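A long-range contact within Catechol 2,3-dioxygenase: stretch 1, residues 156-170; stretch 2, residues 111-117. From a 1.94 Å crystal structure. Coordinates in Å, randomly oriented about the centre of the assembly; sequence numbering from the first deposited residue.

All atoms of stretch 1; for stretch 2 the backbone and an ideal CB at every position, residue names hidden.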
ATOM      1  N   LEU C 156      13.549  16.622  15.932  1.00 27.44           N
ATOM      2  CA  LEU C 156      14.238  17.682  15.221  1.00 27.84           C
ATOM      3  C   LEU C 156      14.270  18.880  16.154  1.00 29.37           C
ATOM      4  O   LEU C 156      13.227  19.374  16.576  1.00 29.87           O
ATOM      5  CB  LEU C 156      13.491  18.017  13.928  1.00 28.72           C
ATOM      6  CG  LEU C 156      14.177  18.895  12.878  1.00 29.43           C
ATOM      7  CD1 LEU C 156      13.355  18.889  11.595  1.00 30.93           C
ATOM      8  CD2 LEU C 156      14.321  20.310  13.390  1.00 29.50           C
ATOM      9  N   LEU C 157      15.477  19.327  16.487  1.00 29.00           N
ATOM     10  CA  LEU C 157      15.656  20.456  17.385  1.00 30.49           C
ATOM     11  C   LEU C 157      16.061  21.716  16.649  1.00 31.49           C
ATOM     12  O   LEU C 157      16.719  21.665  15.607  1.00 31.46           O
ATOM     13  CB  LEU C 157      16.724  20.151  18.438  1.00 28.51           C
ATOM     14  CG  LEU C 157      16.563  18.915  19.320  1.00 29.33           C
ATOM     15  CD1 LEU C 157      15.088  18.653  19.614  1.00 27.49           C
ATOM     16  CD2 LEU C 157      17.202  17.741  18.622  1.00 31.71           C
ATOM     17  N   TYR C 158      15.662  22.848  17.217  1.00 33.73           N
ATOM     18  CA  TYR C 158      15.979  24.162  16.678  1.00 35.53           C
ATOM     19  C   TYR C 158      16.785  24.926  17.711  1.00 34.51           C
ATOM     20  O   TYR C 158      16.338  25.120  18.835  1.00 34.47           O
ATOM     21  CB  TYR C 158      14.707  24.940  16.370  1.00 37.69           C
ATOM     22  CG  TYR C 158      14.261  24.837  14.940  1.00 40.29           C
ATOM     23  CD1 TYR C 158      13.946  23.603  14.376  1.00 41.43           C
ATOM     24  CD2 TYR C 158      14.125  25.980  14.152  1.00 41.31           C
ATOM     25  CE1 TYR C 158      13.499  23.509  13.058  1.00 44.16           C
ATOM     26  CE2 TYR C 158      13.682  25.896  12.831  1.00 44.29           C
ATOM     27  CZ  TYR C 158      13.369  24.656  12.293  1.00 43.87           C
ATOM     28  OH  TYR C 158      12.916  24.557  10.999  1.00 44.22           O
ATOM     29  N   GLY C 159      17.975  25.353  17.325  1.00 35.39           N
ATOM     30  CA  GLY C 159      18.816  26.092  18.241  1.00 36.16           C
ATOM     31  C   GLY C 159      20.001  26.642  17.485  1.00 36.58           C
ATOM     32  O   GLY C 159      20.256  26.220  16.356  1.00 36.69           O
ATOM     33  N   PRO C 160      20.739  27.594  18.073  1.00 36.63           N
ATOM     34  CA  PRO C 160      21.917  28.213  17.453  1.00 37.29           C
ATOM     35  C   PRO C 160      23.161  27.318  17.427  1.00 38.25           C
ATOM     36  O   PRO C 160      23.223  26.302  18.129  1.00 37.86           O
ATOM     37  CB  PRO C 160      22.129  29.465  18.301  1.00 36.28           C
ATOM     38  CG  PRO C 160      21.655  29.022  19.666  1.00 36.90           C
ATOM     39  CD  PRO C 160      20.382  28.274  19.331  1.00 35.99           C
ATOM     40  N   ASN C 161      24.139  27.710  16.608  1.00 38.64           N
ATOM     41  CA  ASN C 161      25.410  27.001  16.469  1.00 39.86           C
ATOM     42  C   ASN C 161      25.242  25.525  16.119  1.00 39.46           C
ATOM     43  O   ASN C 161      25.583  24.654  16.916  1.00 40.40           O
ATOM     44  CB  ASN C 161      26.222  27.127  17.762  1.00 42.14           C
ATOM     45  CG  ASN C 161      26.179  28.528  18.340  1.00 44.40           C
ATOM     46  OD1 ASN C 161      26.549  29.499  17.677  1.00 46.29           O
ATOM     47  ND2 ASN C 161      25.716  28.642  19.580  1.00 45.43           N
ATOM     48  N   ILE C 162      24.726  25.252  14.925  1.00 38.57           N
ATOM     49  CA  ILE C 162      24.513  23.879  14.473  1.00 37.45           C
ATOM     50  C   ILE C 162      25.853  23.202  14.191  1.00 35.45           C
ATOM     51  O   ILE C 162      26.017  22.004  14.425  1.00 33.82           O
ATOM     52  CB  ILE C 162      23.648  23.850  13.184  1.00 38.36           C
ATOM     53  CG1 ILE C 162      22.300  24.527  13.445  1.00 39.38           C
ATOM     54  CG2 ILE C 162      23.430  22.429  12.730  1.00 38.92           C
ATOM     55  CD1 ILE C 162      21.526  23.947  14.618  1.00 40.35           C
ATOM     56  N   ALA C 163      26.808  23.981  13.688  1.00 34.35           N
ATOM     57  CA  ALA C 163      28.136  23.459  13.383  1.00 34.68           C
ATOM     58  C   ALA C 163      28.749  22.811  14.616  1.00 33.95           C
ATOM     59  O   ALA C 163      29.206  21.672  14.561  1.00 33.87           O
ATOM     60  CB  ALA C 163      29.037  24.570  12.875  1.00 33.37           C
ATOM     61  N   GLU C 164      28.760  23.538  15.728  1.00 34.99           N
ATOM     62  CA  GLU C 164      29.318  22.996  16.960  1.00 35.99           C
ATOM     63  C   GLU C 164      28.559  21.745  17.389  1.00 36.23           C
ATOM     64  O   GLU C 164      29.178  20.769  17.832  1.00 35.35           O
ATOM     65  CB  GLU C 164      29.281  24.036  18.083  1.00 37.88           C
ATOM     66  CG  GLU C 164      30.248  25.208  17.909  1.00 42.35           C
ATOM     67  CD  GLU C 164      30.274  26.125  19.129  1.00 45.41           C
ATOM     68  OE1 GLU C 164      30.772  27.267  19.016  1.00 44.27           O
ATOM     69  OE2 GLU C 164      29.799  25.698  20.207  1.00 46.46           O
ATOM     70  N   VAL C 165      27.228  21.762  17.263  1.00 35.20           N
ATOM     71  CA  VAL C 165      26.431  20.589  17.639  1.00 35.67           C
ATOM     72  C   VAL C 165      26.857  19.396  16.793  1.00 34.98           C
ATOM     73  O   VAL C 165      27.015  18.287  17.302  1.00 35.63           O
ATOM     74  CB  VAL C 165      24.913  20.808  17.435  1.00 36.08           C
ATOM     75  CG1 VAL C 165      24.159  19.492  17.660  1.00 34.82           C
ATOM     76  CG2 VAL C 165      24.403  21.851  18.406  1.00 36.33           C
ATOM     77  N   GLN C 166      27.043  19.634  15.500  1.00 34.23           N
ATOM     78  CA  GLN C 166      27.461  18.578  14.599  1.00 33.23           C
ATOM     79  C   GLN C 166      28.781  17.958  15.075  1.00 33.29           C
ATOM     80  O   GLN C 166      28.885  16.733  15.203  1.00 30.51           O
ATOM     81  CB  GLN C 166      27.601  19.127  13.175  1.00 32.98           C
ATOM     82  CG  GLN C 166      28.273  18.166  12.201  1.00 35.85           C
ATOM     83  CD  GLN C 166      28.099  18.562  10.745  1.00 38.35           C
ATOM     84  OE1 GLN C 166      28.005  19.747  10.410  1.00 41.68           O
ATOM     85  NE2 GLN C 166      28.076  17.565   9.865  1.00 39.02           N
ATOM     86  N   LYS C 167      29.771  18.803  15.353  1.00 33.32           N
ATOM     87  CA  LYS C 167      31.080  18.342  15.805  1.00 32.50           C
ATOM     88  C   LYS C 167      30.976  17.378  16.976  1.00 32.03           C
ATOM     89  O   LYS C 167      31.606  16.322  16.980  1.00 32.27           O
ATOM     90  CB  LYS C 167      31.966  19.526  16.219  1.00 35.85           C
ATOM     91  CG  LYS C 167      32.290  20.505  15.104  1.00 38.89           C
ATOM     92  CD  LYS C 167      33.341  21.549  15.537  1.00 41.30           C
ATOM     93  CE  LYS C 167      32.765  22.676  16.415  1.00 43.33           C
ATOM     94  NZ  LYS C 167      32.449  22.271  17.824  1.00 44.93           N
ATOM     95  N   ILE C 168      30.186  17.743  17.978  1.00 30.77           N
ATOM     96  CA  ILE C 168      30.034  16.888  19.148  1.00 30.86           C
ATOM     97  C   ILE C 168      29.417  15.556  18.747  1.00 31.68           C
ATOM     98  O   ILE C 168      29.859  14.492  19.199  1.00 30.99           O
ATOM     99  CB  ILE C 168      29.141  17.545  20.204  1.00 29.21           C
ATOM    100  CG1 ILE C 168      29.731  18.893  20.614  1.00 31.12           C
ATOM    101  CG2 ILE C 168      29.011  16.636  21.414  1.00 31.37           C
ATOM    102  CD1 ILE C 168      28.800  19.726  21.446  1.00 29.98           C
ATOM    103  N   PHE C 169      28.388  15.609  17.907  1.00 30.87           N
ATOM    104  CA  PHE C 169      27.749  14.380  17.467  1.00 30.55           C
ATOM    105  C   PHE C 169      28.638  13.495  16.607  1.00 31.43           C
ATOM    106  O   PHE C 169      28.700  12.286  16.840  1.00 31.83           O
ATOM    107  CB  PHE C 169      26.439  14.673  16.726  1.00 31.00           C
ATOM    108  CG  PHE C 169      25.266  14.835  17.642  1.00 31.58           C
ATOM    109  CD1 PHE C 169      24.992  16.061  18.239  1.00 30.79           C
ATOM    110  CD2 PHE C 169      24.479  13.737  17.974  1.00 30.74           C
ATOM    111  CE1 PHE C 169      23.951  16.190  19.160  1.00 32.14           C
ATOM    112  CE2 PHE C 169      23.436  13.851  18.895  1.00 32.43           C
ATOM    113  CZ  PHE C 169      23.170  15.078  19.491  1.00 31.65           C
ATOM    114  N   THR C 170      29.323  14.079  15.624  1.00 30.73           N
ATOM    115  CA  THR C 170      30.170  13.291  14.732  1.00 32.84           C
ATOM    116  C   THR C 170      31.582  13.015  15.246  1.00 34.23           C
ATOM    117  O   THR C 170      32.202  12.026  14.848  1.00 35.20           O
ATOM    118  CB  THR C 170      30.292  13.931  13.308  1.00 32.37           C
ATOM    119  OG1 THR C 170      31.101  15.116  13.369  1.00 34.44           O
ATOM    120  CG2 THR C 170      28.917  14.275  12.754  1.00 32.18           C
ATOM    121  N   UNK C 111      24.511  19.772  28.152  1.00 39.06           N
ATOM    122  CA  UNK C 111      23.818  20.771  27.348  1.00 39.36           C
ATOM    123  C   UNK C 111      24.620  21.068  26.088  1.00 39.45           C
ATOM    124  O   UNK C 111      25.849  21.194  26.131  1.00 39.34           O
ATOM    125  CB  UNK C 111      23.587  22.052  28.153  1.00 39.36           C
ATOM    126  N   UNK C 112      23.919  21.164  24.964  1.00 37.26           N
ATOM    127  CA  UNK C 112      24.561  21.451  23.689  1.00 37.22           C
ATOM    128  C   UNK C 112      24.580  22.956  23.454  1.00 37.16           C
ATOM    129  O   UNK C 112      23.874  23.712  24.128  1.00 36.04           O
ATOM    130  CB  UNK C 112      23.844  20.734  22.544  1.00 37.22           C
ATOM    131  N   UNK C 113      25.393  23.408  22.489  1.00 37.19           N
ATOM    132  CA  UNK C 113      25.511  24.828  22.145  1.00 37.66           C
ATOM    133  C   UNK C 113      24.160  25.388  21.710  1.00 38.96           C
ATOM    134  O   UNK C 113      23.895  26.590  21.841  1.00 38.92           O
ATOM    135  CB  UNK C 113      26.547  25.029  21.038  1.00 37.66           C
ATOM    136  N   UNK C 114      23.316  24.501  21.188  1.00 38.04           N
ATOM    137  CA  UNK C 114      21.987  24.867  20.714  1.00 37.50           C
ATOM    138  C   UNK C 114      21.008  25.051  21.868  1.00 37.49           C
ATOM    139  O   UNK C 114      19.842  25.396  21.658  1.00 37.89           O
ATOM    140  CB  UNK C 114      21.461  23.804  19.748  1.00 37.50           C
ATOM    141  N   UNK C 115      21.481  24.801  23.085  1.00 36.59           N
ATOM    142  CA  UNK C 115      20.641  24.968  24.255  1.00 36.56           C
ATOM    143  C   UNK C 115      19.863  23.746  24.704  1.00 36.77           C
ATOM    144  O   UNK C 115      19.316  23.746  25.807  1.00 36.03           O
ATOM    145  CB  UNK C 115      19.649  26.101  23.987  1.00 36.56           C
ATOM    146  N   UNK C 116      19.817  22.706  23.870  1.00 36.22           N
ATOM    147  CA  UNK C 116      19.073  21.489  24.204  1.00 34.97           C
ATOM    148  C   UNK C 116      19.831  20.539  25.109  1.00 34.60           C
ATOM    149  O   UNK C 116      21.030  20.330  24.936  1.00 35.16           O
ATOM    150  CB  UNK C 116      18.687  20.752  22.920  1.00 34.97           C
ATOM    151  N   UNK C 117      19.114  19.956  26.063  1.00 33.30           N
ATOM    152  CA  UNK C 117      19.708  19.007  26.994  1.00 33.95           C
ATOM    153  C   UNK C 117      19.634  17.602  26.402  1.00 34.01           C
ATOM    154  O   UNK C 117      18.577  17.161  25.963  1.00 34.51           O
ATOM    155  CB  UNK C 117      19.005  19.062  28.352  1.00 33.95           C
TER

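Position 111 offers little evidence: its phi/psi of -111/137 is extended, and no atom of stretch 1 lies within 5.5 Å of the ideal CB. Many side chains would fit; the deposited residue is Glu111, which makes no contact here.

At 112 the CA-to-CB bond points toward stretch 1, and the ideal CB lies 4.3 Å from Val165 CG2 and 5.2 Å from Ile168 CD1. With the Phe169 ring beyond, the surface is apolar and leaves room for a mid-sized apolar side chain, such as leucine, isoleucine or methionine. The residue is Leu112. Its CD1 lies 3.8 Å from Val165 CG1 and 3.5 Å from Phe169 CE1, at the ring edge, while CD2 reaches to 3.6 Å from Ile168 CD1.

Position 113 also points toward stretch 1, but its surroundings are mixed: the ideal CB is 3.4 Å from Glu164 OE2 and 3.9 Å from Asn161 CB. A compact side chain would suit, and phi of -59° is compatible with proline. Pro113 is deposited, at the second position of a type I turn running from 112 to 115. Its ring packs by CD against Ile168 CD1 (3.8 Å) and Val165 CG2 (4.0 Å), and its CG is 3.4 Å from Glu164 OE2.

At 114 the CA-to-CB bond runs sideways, with the ideal CB 3.5 Å from Pro160 O and 3.8 Å from both Val165 CG2 and Gly159 CA. Such close quarters favour a small residue: alanine, serine or perhaps cysteine. It is Ser114, whose CA makes a CA-H...O contact with Pro160 O (3.2 Å) and whose OG lies 3.6 Å from Val165 CG2.

For 115 the backbone decides. At phi/psi 91/-12 a CB would be jammed against the preceding carbonyl O, which calls for glycine. Gly115 closes the turn, its N hydrogen-bonded to Leu112 O at 2.8 Å.

Position 116 points toward the strand, with its ideal CB 4.6 Å from Leu157 CG. The aliphatic Leu157 and the carbonyl of Tyr158 suggest a long or flat side chain, perhaps with a polar end. His116 combines these features: Leu157 CB sits over one ring face, 3.6 Å from the centroid and 16° off the normal, in a CH-pi contact. At the ring edge, NE2 is 2.9 Å from Tyr158 O. Its ND1 shares a 2.6 Å hydrogen bond with Ser114 OG, linking two side chains of stretch 2.

Position 117, again extended at -88/130, has no neighbour in stretch 1 within 5.5 Å of its ideal CB, so the choice is open; Leu117 makes no contact with stretch 1.

Stretch 2, residues 111-117: ELPSGHL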
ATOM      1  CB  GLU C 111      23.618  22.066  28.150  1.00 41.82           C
ATOM      2  CG  GLU C 111      22.653  23.066  27.501  1.00 43.70           C
ATOM      3  CD  GLU C 111      22.596  24.409  28.221  1.00 45.07           C
ATOM      4  OE1 GLU C 111      22.402  24.428  29.458  1.00 44.79           O
ATOM      5  OE2 GLU C 111      22.739  25.450  27.540  1.00 46.05           O
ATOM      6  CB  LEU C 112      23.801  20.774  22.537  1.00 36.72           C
ATOM      7  CG  LEU C 112      23.937  19.266  22.289  1.00 37.16           C
ATOM      8  CD1 LEU C 112      22.975  18.868  21.175  1.00 35.28           C
ATOM      9  CD2 LEU C 112      25.369  18.908  21.903  1.00 37.10           C
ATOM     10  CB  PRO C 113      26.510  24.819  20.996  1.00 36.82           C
ATOM     11  CG  PRO C 113      27.378  23.660  21.321  1.00 37.54           C
ATOM     12  CD  PRO C 113      26.386  22.610  21.748  1.00 37.75           C
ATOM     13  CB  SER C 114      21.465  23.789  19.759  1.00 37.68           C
ATOM     14  OG  SER C 114      21.428  22.517  20.394  1.00 37.31           O
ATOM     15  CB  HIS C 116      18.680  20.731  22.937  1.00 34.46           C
ATOM     16  CG  HIS C 116      18.093  21.601  21.878  1.00 33.04           C
ATOM     17  ND1 HIS C 116      18.868  22.302  20.982  1.00 32.38           N
ATOM     18  CD2 HIS C 116      16.809  21.942  21.614  1.00 32.97           C
ATOM     19  CE1 HIS C 116      18.089  23.038  20.212  1.00 32.66           C
ATOM     20  NE2 HIS C 116      16.834  22.839  20.576  1.00 31.97           N
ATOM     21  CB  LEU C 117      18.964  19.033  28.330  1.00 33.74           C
ATOM     22  CG  LEU C 117      18.710  20.409  28.951  1.00 33.24           C
ATOM     23  CD1 LEU C 117      18.132  20.235  30.344  1.00 35.34           C
ATOM     24  CD2 LEU C 117      20.002  21.198  29.006  1.00 33.35           C
TER
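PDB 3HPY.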